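Local coordinates for general negative regulator of transcription subunit 4 (Saccharomyces cerevisiae, PDB 5AIE), which acts as the E3 ubiquitin ligase component of the CCR4-NOT complex, a RING-domain protein working in transcriptional regulation and mRNA turnover, at residues A[6-11]-A[28-33]; A[23-28]-A[51-56]. All blocks are in the same frame, centred on the assembly; numbering follows the deposited sequence.

Contact 1: A[6-11]-A[28-33]. With ZN (zinc ion), chain C.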
ATOM      1  N   TYR A   6       5.403 -16.474  14.785  1.00104.30           N
ATOM      2  CA  TYR A   6       6.220 -15.340  14.365  1.00 98.44           C
ATOM      3  C   TYR A   6       5.409 -14.050  14.380  1.00 98.97           C
ATOM      4  O   TYR A   6       4.255 -14.029  13.952  1.00108.94           O
ATOM      5  CB  TYR A   6       6.797 -15.575  12.966  1.00102.44           C
ATOM      6  CG  TYR A   6       8.052 -16.418  12.937  1.00107.18           C
ATOM      7  CD1 TYR A   6       9.292 -15.858  13.213  1.00111.89           C
ATOM      8  CD2 TYR A   6       7.998 -17.768  12.620  1.00110.48           C
ATOM      9  CE1 TYR A   6      10.445 -16.622  13.183  1.00115.71           C
ATOM     10  CE2 TYR A   6       9.145 -18.541  12.588  1.00116.84           C
ATOM     11  CZ  TYR A   6      10.365 -17.962  12.870  1.00117.64           C
ATOM     12  OH  TYR A   6      11.509 -18.726  12.839  1.00120.03           O
ATOM     13  N   CYS A   7       6.016 -12.975  14.872  1.00 95.89           N
ATOM     14  CA  CYS A   7       5.367 -11.670  14.867  1.00 92.44           C
ATOM     15  C   CYS A   7       5.250 -11.149  13.439  1.00 94.45           C
ATOM     16  O   CYS A   7       6.246 -11.050  12.728  1.00 96.76           O
ATOM     17  CB  CYS A   7       6.142 -10.676  15.733  1.00 99.33           C
ATOM     18  SG  CYS A   7       5.363  -9.049  15.884  1.00 97.38           S
ATOM     19  N   PRO A   8       4.022 -10.815  13.016  1.00 97.80           N
ATOM     20  CA  PRO A   8       3.755 -10.377  11.641  1.00 88.04           C
ATOM     21  C   PRO A   8       4.290  -8.980  11.328  1.00 89.35           C
ATOM     22  O   PRO A   8       4.181  -8.531  10.187  1.00 89.08           O
ATOM     23  CB  PRO A   8       2.227 -10.397  11.563  1.00 79.97           C
ATOM     24  CG  PRO A   8       1.784 -10.167  12.964  1.00 83.02           C
ATOM     25  CD  PRO A   8       2.796 -10.858  13.831  1.00 90.22           C
ATOM     26  N   LEU A   9       4.858  -8.306  12.322  1.00 88.48           N
ATOM     27  CA  LEU A   9       5.342  -6.942  12.132  1.00 91.12           C
ATOM     28  C   LEU A   9       6.863  -6.878  12.017  1.00 95.04           C
ATOM     29  O   LEU A   9       7.396  -6.266  11.090  1.00 91.40           O
ATOM     30  CB  LEU A   9       4.872  -6.046  13.281  1.00 92.74           C
ATOM     31  CG  LEU A   9       3.370  -6.028  13.571  1.00 85.35           C
ATOM     32  CD1 LEU A   9       3.039  -4.956  14.596  1.00 86.36           C
ATOM     33  CD2 LEU A   9       2.575  -5.818  12.293  1.00 91.11           C
ATOM     34  N   CYS A  10       7.558  -7.509  12.958  1.00 97.96           N
ATOM     35  CA  CYS A  10       9.017  -7.443  12.999  1.00104.43           C
ATOM     36  C   CYS A  10       9.672  -8.772  12.631  1.00107.50           C
ATOM     37  O   CYS A  10      10.900  -8.884  12.637  1.00109.85           O
ATOM     38  CB  CYS A  10       9.486  -7.001  14.387  1.00 98.24           C
ATOM     39  SG  CYS A  10       8.915  -8.056  15.738  1.00109.61           S
ATOM     40  N   ILE A  11       8.846  -9.764  12.306  1.00101.47           N
ATOM     41  CA  ILE A  11       9.308 -11.103  11.929  1.00 99.87           C
ATOM     42  C   ILE A  11      10.281 -11.664  12.967  1.00110.10           C
ATOM     43  O   ILE A  11      11.386 -12.100  12.639  1.00113.79           O
ATOM     44  CB  ILE A  11       9.972 -11.107  10.532  1.00 97.09           C
ATOM     45  CG1 ILE A  11       9.239 -10.156   9.585  1.00102.77           C
ATOM     46  CG2 ILE A  11       9.984 -12.513   9.944  1.00100.59           C
ATOM     47  CD1 ILE A  11       7.811 -10.567   9.283  1.00 98.74           C
ATOM     48  N   TYR A  28      -5.595 -10.905  17.107  1.00 83.35           N
ATOM     49  CA  TYR A  28      -4.384 -10.549  16.375  1.00 80.09           C
ATOM     50  C   TYR A  28      -3.207 -10.407  17.337  1.00 96.69           C
ATOM     51  O   TYR A  28      -3.241  -9.587  18.255  1.00 90.19           O
ATOM     52  CB  TYR A  28      -4.598  -9.255  15.587  1.00 76.78           C
ATOM     53  CG  TYR A  28      -3.557  -9.002  14.523  1.00 82.78           C
ATOM     54  CD1 TYR A  28      -3.490  -9.801  13.390  1.00 84.46           C
ATOM     55  CD2 TYR A  28      -2.650  -7.957  14.644  1.00 84.13           C
ATOM     56  CE1 TYR A  28      -2.543  -9.575  12.411  1.00 82.17           C
ATOM     57  CE2 TYR A  28      -1.699  -7.722  13.667  1.00 84.19           C
ATOM     58  CZ  TYR A  28      -1.651  -8.534  12.554  1.00 89.22           C
ATOM     59  OH  TYR A  28      -0.709  -8.305  11.579  1.00 93.04           O
ATOM     60  N   GLN A  29      -2.167 -11.208  17.123  1.00 94.88           N
ATOM     61  CA  GLN A  29      -1.029 -11.242  18.040  1.00 93.14           C
ATOM     62  C   GLN A  29       0.219 -10.569  17.476  1.00 94.98           C
ATOM     63  O   GLN A  29       0.638 -10.847  16.353  1.00 91.45           O
ATOM     64  CB  GLN A  29      -0.699 -12.688  18.418  1.00 93.40           C
ATOM     65  CG  GLN A  29      -1.751 -13.365  19.275  1.00 95.62           C
ATOM     66  CD  GLN A  29      -1.318 -14.738  19.749  1.00105.30           C
ATOM     67  OE1 GLN A  29      -1.232 -15.681  18.962  1.00104.10           O
ATOM     68  NE2 GLN A  29      -1.037 -14.857  21.042  1.00105.58           N
ATOM     69  N   ILE A  30       0.808  -9.683  18.274  1.00 97.59           N
ATOM     70  CA  ILE A  30       2.064  -9.027  17.925  1.00 98.60           C
ATOM     71  C   ILE A  30       3.028  -9.089  19.107  1.00 97.42           C
ATOM     72  O   ILE A  30       2.631  -9.438  20.218  1.00100.17           O
ATOM     73  CB  ILE A  30       1.850  -7.557  17.515  1.00 93.83           C
ATOM     74  CG1 ILE A  30       1.233  -6.764  18.669  1.00 80.46           C
ATOM     75  CG2 ILE A  30       0.974  -7.466  16.273  1.00 89.63           C
ATOM     76  CD1 ILE A  30       0.959  -5.315  18.334  1.00 75.50           C
ATOM     77  N   CYS A  31       4.292  -8.749  18.866  1.00103.15           N
ATOM     78  CA  CYS A  31       5.304  -8.782  19.919  1.00103.97           C
ATOM     79  C   CYS A  31       5.041  -7.744  21.005  1.00 99.38           C
ATOM     80  O   CYS A  31       4.285  -6.794  20.804  1.00 90.94           O
ATOM     81  CB  CYS A  31       6.701  -8.564  19.334  1.00 99.36           C
ATOM     82  SG  CYS A  31       7.575 -10.084  18.902  1.00131.69           S
ATOM     83  N   GLN A  32       5.679  -7.934  22.155  1.00108.50           N
ATOM     84  CA  GLN A  32       5.542  -7.011  23.273  1.00101.40           C
ATOM     85  C   GLN A  32       6.184  -5.669  22.944  1.00 97.15           C
ATOM     86  O   GLN A  32       5.789  -4.634  23.480  1.00100.07           O
ATOM     87  CB  GLN A  32       6.169  -7.600  24.538  1.00106.72           C
ATOM     88  N   PHE A  33       7.174  -5.696  22.057  1.00 94.56           N
ATOM     89  CA  PHE A  33       7.869  -4.481  21.647  1.00 97.95           C
ATOM     90  C   PHE A  33       7.076  -3.725  20.583  1.00 92.15           C
ATOM     91  O   PHE A  33       6.994  -2.498  20.620  1.00 82.61           O
ATOM     92  CB  PHE A  33       9.270  -4.812  21.131  1.00101.02           C
ATOM     93  CG  PHE A  33      10.141  -5.506  22.141  1.00101.30           C
ATOM     94  CD1 PHE A  33      10.605  -4.826  23.255  1.00102.39           C
ATOM     95  CD2 PHE A  33      10.498  -6.834  21.976  1.00102.12           C
ATOM     96  CE1 PHE A  33      11.406  -5.458  24.188  1.00101.27           C
ATOM     97  CE2 PHE A  33      11.299  -7.473  22.905  1.00109.73           C
ATOM     98  CZ  PHE A  33      11.754  -6.782  24.012  1.00107.10           C
TER
HETATM   99 ZN    ZN C1083       7.131  -7.501  17.219  1.00 93.17          ZN

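Contact 2: A[23-28]-A[51-56]. With ZN (zinc ion), chain D.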
ATOM      1  N   PRO A  23      -3.525  -8.720  23.201  1.00 94.18           N
ATOM      2  CA  PRO A  23      -3.787  -7.299  23.453  1.00 95.83           C
ATOM      3  C   PRO A  23      -5.136  -6.828  22.913  1.00 94.41           C
ATOM      4  O   PRO A  23      -5.668  -5.823  23.386  1.00 97.13           O
ATOM      5  CB  PRO A  23      -2.637  -6.599  22.723  1.00 97.04           C
ATOM      6  CG  PRO A  23      -2.226  -7.557  21.661  1.00 93.81           C
ATOM      7  CD  PRO A  23      -2.413  -8.918  22.255  1.00 89.91           C
ATOM      8  N   CYS A  24      -5.678  -7.548  21.937  1.00 95.57           N
ATOM      9  CA  CYS A  24      -6.958  -7.192  21.337  1.00 93.91           C
ATOM     10  C   CYS A  24      -7.882  -8.406  21.291  1.00 89.74           C
ATOM     11  O   CYS A  24      -7.436  -9.514  20.996  1.00 94.24           O
ATOM     12  CB  CYS A  24      -6.745  -6.626  19.929  1.00 94.98           C
ATOM     13  SG  CYS A  24      -8.198  -5.849  19.190  1.00100.73           S
ATOM     14  N   PRO A  25      -9.175  -8.204  21.598  1.00 92.10           N
ATOM     15  CA  PRO A  25     -10.177  -9.279  21.593  1.00 95.91           C
ATOM     16  C   PRO A  25     -10.336  -9.986  20.244  1.00 92.47           C
ATOM     17  O   PRO A  25     -10.920 -11.069  20.193  1.00 91.34           O
ATOM     18  CB  PRO A  25     -11.477  -8.552  21.972  1.00 87.47           C
ATOM     19  CG  PRO A  25     -11.194  -7.093  21.774  1.00 93.97           C
ATOM     20  CD  PRO A  25      -9.743  -6.935  22.080  1.00 93.22           C
ATOM     21  N   CYS A  26      -9.823  -9.387  19.173  1.00 88.89           N
ATOM     22  CA  CYS A  26      -9.947  -9.971  17.842  1.00 84.98           C
ATOM     23  C   CYS A  26      -9.040 -11.188  17.676  1.00 81.67           C
ATOM     24  O   CYS A  26      -9.325 -12.076  16.875  1.00 89.59           O
ATOM     25  CB  CYS A  26      -9.624  -8.930  16.769  1.00 83.60           C
ATOM     26  SG  CYS A  26      -7.895  -8.437  16.704  1.00 88.76           S
ATOM     27  N   GLY A  27      -7.946 -11.218  18.429  1.00 85.64           N
ATOM     28  CA  GLY A  27      -7.042 -12.353  18.403  1.00 89.33           C
ATOM     29  C   GLY A  27      -5.747 -12.107  17.654  1.00 89.27           C
ATOM     30  O   GLY A  27      -4.895 -12.994  17.567  1.00 90.21           O
ATOM     31  N   TYR A  28      -5.595 -10.905  17.107  1.00 83.35           N
ATOM     32  CA  TYR A  28      -4.384 -10.549  16.375  1.00 80.09           C
ATOM     33  C   TYR A  28      -3.207 -10.407  17.337  1.00 96.69           C
ATOM     34  O   TYR A  28      -3.241  -9.587  18.255  1.00 90.19           O
ATOM     35  CB  TYR A  28      -4.598  -9.255  15.587  1.00 76.78           C
ATOM     36  CG  TYR A  28      -3.557  -9.002  14.523  1.00 82.78           C
ATOM     37  CD1 TYR A  28      -3.490  -9.801  13.390  1.00 84.46           C
ATOM     38  CD2 TYR A  28      -2.650  -7.957  14.644  1.00 84.13           C
ATOM     39  CE1 TYR A  28      -2.543  -9.575  12.411  1.00 82.17           C
ATOM     40  CE2 TYR A  28      -1.699  -7.722  13.667  1.00 84.19           C
ATOM     41  CZ  TYR A  28      -1.651  -8.534  12.554  1.00 89.22           C
ATOM     42  OH  TYR A  28      -0.709  -8.305  11.579  1.00 93.04           O
ATOM     43  N   CYS A  51      -8.348  -4.962  13.355  1.00 86.18           N
ATOM     44  CA  CYS A  51      -9.704  -4.422  13.420  1.00 86.31           C
ATOM     45  C   CYS A  51      -9.749  -2.976  13.909  1.00 88.48           C
ATOM     46  O   CYS A  51     -10.827  -2.450  14.189  1.00 99.42           O
ATOM     47  CB  CYS A  51     -10.576  -5.296  14.323  1.00 93.53           C
ATOM     48  SG  CYS A  51     -10.112  -5.278  16.065  1.00 93.19           S
ATOM     49  N   ARG A  52      -8.581  -2.348  14.013  1.00 88.22           N
ATOM     50  CA  ARG A  52      -8.464  -0.937  14.388  1.00 88.86           C
ATOM     51  C   ARG A  52      -9.085  -0.605  15.744  1.00 96.06           C
ATOM     52  O   ARG A  52      -9.430   0.547  16.008  1.00104.71           O
ATOM     53  CB  ARG A  52      -9.094  -0.047  13.311  1.00 87.29           C
ATOM     54  CG  ARG A  52      -8.478  -0.209  11.934  1.00 97.28           C
ATOM     55  CD  ARG A  52      -9.048   0.805  10.959  1.00101.93           C
ATOM     56  NE  ARG A  52      -8.721   2.173  11.346  1.00110.00           N
ATOM     57  CZ  ARG A  52      -7.619   2.812  10.969  1.00102.80           C
ATOM     58  NH1 ARG A  52      -6.734   2.207  10.190  1.00101.67           N
ATOM     59  NH2 ARG A  52      -7.403   4.058  11.369  1.00102.66           N
ATOM     60  N   ARG A  53      -9.223  -1.610  16.603  1.00 93.13           N
ATOM     61  CA  ARG A  53      -9.780  -1.393  17.932  1.00 95.52           C
ATOM     62  C   ARG A  53      -8.713  -0.797  18.846  1.00101.24           C
ATOM     63  O   ARG A  53      -7.574  -1.266  18.871  1.00 97.08           O
ATOM     64  CB  ARG A  53     -10.322  -2.701  18.515  1.00 97.10           C
ATOM     65  CG  ARG A  53     -11.427  -2.519  19.550  1.00101.25           C
ATOM     66  CD  ARG A  53     -11.881  -3.858  20.120  1.00 96.00           C
ATOM     67  NE  ARG A  53     -12.525  -4.705  19.118  1.00105.87           N
ATOM     68  CZ  ARG A  53     -13.806  -5.062  19.152  1.00111.41           C
ATOM     69  NH1 ARG A  53     -14.586  -4.650  20.142  1.00109.25           N
ATOM     70  NH2 ARG A  53     -14.306  -5.839  18.200  1.00102.82           N
ATOM     71  N   LYS A  54      -9.083   0.242  19.588  1.00103.86           N
ATOM     72  CA  LYS A  54      -8.143   0.934  20.463  1.00101.99           C
ATOM     73  C   LYS A  54      -7.728   0.069  21.650  1.00103.63           C
ATOM     74  O   LYS A  54      -8.553  -0.626  22.244  1.00103.67           O
ATOM     75  CB  LYS A  54      -8.749   2.248  20.963  1.00 97.54           C
ATOM     76  N   TYR A  55      -6.443   0.116  21.990  1.00104.95           N
ATOM     77  CA  TYR A  55      -5.922  -0.650  23.115  1.00105.17           C
ATOM     78  C   TYR A  55      -6.328  -0.033  24.449  1.00110.40           C
ATOM     79  O   TYR A  55      -6.641   1.156  24.526  1.00110.33           O
ATOM     80  CB  TYR A  55      -4.398  -0.761  23.034  1.00 95.59           C
ATOM     81  CG  TYR A  55      -3.902  -1.641  21.911  1.00 92.45           C
ATOM     82  CD1 TYR A  55      -4.091  -3.016  21.947  1.00 90.62           C
ATOM     83  CD2 TYR A  55      -3.233  -1.101  20.820  1.00 94.50           C
ATOM     84  CE1 TYR A  55      -3.637  -3.827  20.926  1.00 86.94           C
ATOM     85  CE2 TYR A  55      -2.772  -1.907  19.794  1.00 98.28           C
ATOM     86  CZ  TYR A  55      -2.978  -3.269  19.853  1.00 91.84           C
ATOM     87  OH  TYR A  55      -2.524  -4.075  18.834  1.00 90.06           O
ATOM     88  N   ASP A  56      -6.319  -0.851  25.496  1.00113.37           N
ATOM     89  CA  ASP A  56      -6.692  -0.402  26.831  1.00119.22           C
ATOM     90  C   ASP A  56      -5.761  -0.985  27.890  1.00121.94           C
ATOM     91  O   ASP A  56      -4.832  -0.320  28.348  1.00115.30           O
ATOM     92  CB  ASP A  56      -8.142  -0.783  27.136  1.00120.00           C
ATOM     93  CG  ASP A  56      -8.406  -2.265  26.951  1.00121.91           C
ATOM     94  OD1 ASP A  56      -7.706  -2.896  26.131  1.00123.40           O
ATOM     95  OD2 ASP A  56      -9.313  -2.799  27.622  1.00118.51           O
TER
HETATM   96 ZN    ZN D1084      -8.043  -6.080  16.792  1.00 96.10          ZN

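Contact 1: A[6-11]-A[28-33]
Cys7 turns its SG anti to its own backbone N (chi1 -176°), which aims the sulfur at both the zinc ion and the backbone of Ile30 and Cys31. That SG binds the zinc ion at 2.7 Å and accepts a weak hydrogen bond from Cys31 N at 3.2 Å. Leu9 N adds a second weak bond to it from within its own segment, tying the turn to the sulfur. Leu9 CG is anti to its carbonyl carbon (chi1 -54°); beyond it, CD1 rests on Ile30 CG2 at 3.7 Å, the two side chains crossing at a slant. Pro8 and Tyr28 slide past each other in opposite directions, Pro8 CG meeting Tyr28 OH at 3.4 Å, while Pro8 CD lies against Gln29 O. Gln29 turns its amide elsewhere, bonding Lys19 O through NE2. Cys10 SG binds the zinc ion at 2.4 Å and Cys34, from helix 32-40, binds it too. Cys31, at the N-cap of that helix, has its SG 3.1 Å from the zinc ion, but its modelled placement is doubtful. A CxxC turn sharing its zinc ion with the start of the central helix is characteristic of the first metal site of a RING domain.

Contact 2: A[23-28]-A[51-56]
Cys51 faces Cys24 and Cys26 across a zinc ion that all three bind, and its SG lies 2.3 Å from the metal. Its chi1 of 67° sets SG between the backbone N and the carbonyl carbon, where it packs 3.7 Å from Cys24 SG and close to Cys26 CB. Cys48 supplies the fourth thiolate, closing a site made entirely of sulfur.

Two residues on, Arg53 reaches back over the opposing turn. Its CB lies near Cys24 SG, and CD comes 3.7 Å from Pro25 CG, which also sits over one face of the guanidinium. Cys51 SG lies in the plane of that group, at its edge, so the positive charge may help to stabilise the nearby thiolate.

Tyr55 then brings its ring alongside Pro23, the two side chains pointing the same way. Tyr55 CE1 approaches Pro23 CB to 3.5 Å at an oblique angle, and the Pro23 carbonyl carbon is in plane at the ring's edge. Tyr35 of helix 32-40 packs edge-to-face with this same ring.

The facing segment owes its shape to a type I turn from Cys24 to Gly27, closed by Gly27 N to Cys24 O at 3.1 Å. Just after it, Tyr28 N donates a nearly straight hydrogen bond (162°) to Cys26 SG, 3.4 Å away, giving this metal-bound sulfur a backbone N-H. A tight Cys-x-Cys turn paired with a later CxxC pair around one zinc ion forms the second of the two metal sites of this RING, which belongs to the C4C4 class.

In the fold
Contacts 1 and 2 lie on opposite sides of the chain's centre, about 13 Å between centres, each with its own zinc ion, ZN of chain C 15.2 Å from ZN of chain D. Their segments alternate along the chain, the cross-brace topology of RING domains, in which ligands of one site interrupt those of the other. Tyr28 belongs to both: its backbone N-H bonds the zinc-bound Cys26 SG of 23-28, while its hydroxyl end reaches the 6-11 loop. A second bridge is plain packing, the methyl Ile30 CD1 lying 3.7 Å from Tyr55 OH. The chain of another protein packs on Leu9, Cys10, Ile11, Tyr28 and Arg52, consistent with the surface where RING ligases dock E2 enzymes.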